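PDB 4UHQ: large component of pyocin AP41 from Pseudomonas aeruginosa, which probably kills competing bacteria by cutting their DNA with its C-terminal nuclease domain, the part in this crystal structure and a member of the colicin/pyocin nuclease family. Local coordinates for residues L78-A82 / E92-I96. Sequence-based numbering, arbitrary orientation.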
# COMPACT_ATOMS: atom_id res chain seq x y z
N LEU A 78 9.03 -7.66 -1.44
CA LEU A 78 9.31 -6.76 -0.32
C LEU A 78 8.95 -5.32 -0.62
O LEU A 78 9.00 -4.88 -1.76
CB LEU A 78 10.79 -6.82 0.04
CG LEU A 78 11.25 -8.22 0.38
CD1 LEU A 78 12.79 -8.22 0.51
CD2 LEU A 78 10.63 -8.67 1.67
N ALA A 79 8.51 -4.58 0.39
CA ALA A 79 8.15 -3.21 0.16
C ALA A 79 9.33 -2.33 -0.19
O ALA A 79 10.43 -2.52 0.32
CB ALA A 79 7.44 -2.64 1.41
N PRO A 80 9.09 -1.31 -1.03
CA PRO A 80 10.20 -0.42 -1.38
C PRO A 80 10.45 0.56 -0.23
O PRO A 80 9.53 0.82 0.58
CB PRO A 80 9.69 0.34 -2.62
CG PRO A 80 8.17 0.27 -2.53
CD PRO A 80 7.84 -0.98 -1.73
N TYR A 81 11.66 1.04 -0.12
CA TYR A 81 12.02 2.02 0.91
C TYR A 81 11.58 3.40 0.52
O TYR A 81 11.71 3.84 -0.62
CB TYR A 81 13.56 2.05 1.08
CG TYR A 81 14.13 0.81 1.68
CD1 TYR A 81 14.51 -0.25 0.86
CD2 TYR A 81 14.28 0.67 3.05
CE1 TYR A 81 15.07 -1.39 1.38
CE2 TYR A 81 14.84 -0.47 3.60
CZ TYR A 81 15.20 -1.51 2.76
OH TYR A 81 15.74 -2.66 3.30
N ALA A 82 11.06 4.13 1.51
CA ALA A 82 10.77 5.55 1.36
C ALA A 82 12.02 6.39 1.65
O ALA A 82 12.96 5.88 2.25
CB ALA A 82 9.61 5.95 2.32
N GLU A 92 10.77 1.99 7.65
CA GLU A 92 11.46 2.71 6.60
C GLU A 92 10.83 2.53 5.24
O GLU A 92 11.27 3.15 4.27
CB GLU A 92 12.91 2.20 6.53
CG GLU A 92 13.59 2.35 7.85
CD GLU A 92 15.03 1.90 7.82
OE1 GLU A 92 15.35 0.95 7.07
OE2 GLU A 92 15.83 2.51 8.55
N LYS A 93 9.84 1.65 5.14
CA LYS A 93 9.33 1.28 3.84
C LYS A 93 7.90 1.78 3.65
O LYS A 93 7.13 1.96 4.60
CB LYS A 93 9.35 -0.25 3.69
CG LYS A 93 10.74 -0.85 3.89
CD LYS A 93 10.74 -2.38 3.85
CE LYS A 93 12.13 -2.85 4.29
NZ LYS A 93 12.32 -4.31 3.96
N PHE A 94 7.52 1.93 2.37
CA PHE A 94 6.13 2.23 2.07
C PHE A 94 5.21 1.17 2.69
O PHE A 94 5.50 -0.03 2.69
CB PHE A 94 5.94 2.30 0.54
CG PHE A 94 6.54 3.53 -0.07
CD1 PHE A 94 5.83 4.69 -0.14
CD2 PHE A 94 7.80 3.47 -0.64
CE1 PHE A 94 6.38 5.84 -0.72
CE2 PHE A 94 8.35 4.61 -1.22
CZ PHE A 94 7.64 5.76 -1.28
N GLU A 95 4.11 1.66 3.24
CA GLU A 95 3.16 0.84 3.98
C GLU A 95 1.81 0.81 3.30
O GLU A 95 1.43 1.78 2.66
CB GLU A 95 2.99 1.40 5.43
CG GLU A 95 4.31 1.16 6.21
CD GLU A 95 4.34 1.70 7.60
OE1 GLU A 95 3.38 2.41 7.98
OE2 GLU A 95 5.35 1.44 8.30
N ILE A 96 1.09 -0.30 3.45
CA ILE A 96 -0.27 -0.41 2.98
C ILE A 96 -1.19 -0.12 4.17
O ILE A 96 -1.15 -0.84 5.17
CB ILE A 96 -0.53 -1.81 2.43
CG1 ILE A 96 0.47 -2.16 1.33
CG2 ILE A 96 -1.98 -1.87 1.89
CD1 ILE A 96 0.41 -3.66 0.96
O HOH W 1 12.59 -3.88 1.11
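Two backbone hydrogen bonds join the loop segment 78-82 to residues 92-94, the lead-in to strand 95-98, around the pair Y81 and K93, whose CA atoms lie 4.0 Å apart. F94 N donates to P80 O (2.9 Å) and A82 N to E92 O (2.9 Å), the pattern of a single antiparallel bridge with Y81 and K93 as its non-hydrogen-bonded pair. The touching parts, A79-A82 and E92-F94, run obliquely, their end-to-end directions 111° apart, and no further bridge forms between them. P80 has no amide hydrogen to donate, but its carbonyl remains a good acceptor.

The apolar packing centres on F94, whose flat ring can meet several small groups at once. A82 CB makes a CH-pi contact over the ring face, 4.1 Å from its centroid, where a methyl fits closely; P80 CG adds a compact apolar contact, 3.7 Å from F94 CD2. Apart from the ring, A79 points its methyl toward the other segment, consistent with the close approach of A79 CB to F94 O (3.5 Å).

Polar and amphipathic groups gather around Y81. The extended K93 lays its methylenes along the tyrosine, CG over one ring face and CE 3.7 Å from Y81 CE2, while its ammonium reaches a water: K93 NZ donates to it at 2.9 Å, and the water donates to A79 O at 2.7 Å. E92 OE1 lies near the ring plane, 3.8 Å from Y81 CE2, where a carboxylate suits the partly positive edge hydrogens.

The bridge thus ties the loop after helix 68-75 to the entry of strand 95-98, the first strand of the ββα-metal (HNH) motif, completed by strand 114-117 and helix 119-132, in which H97, H122 and H126 bind nickel.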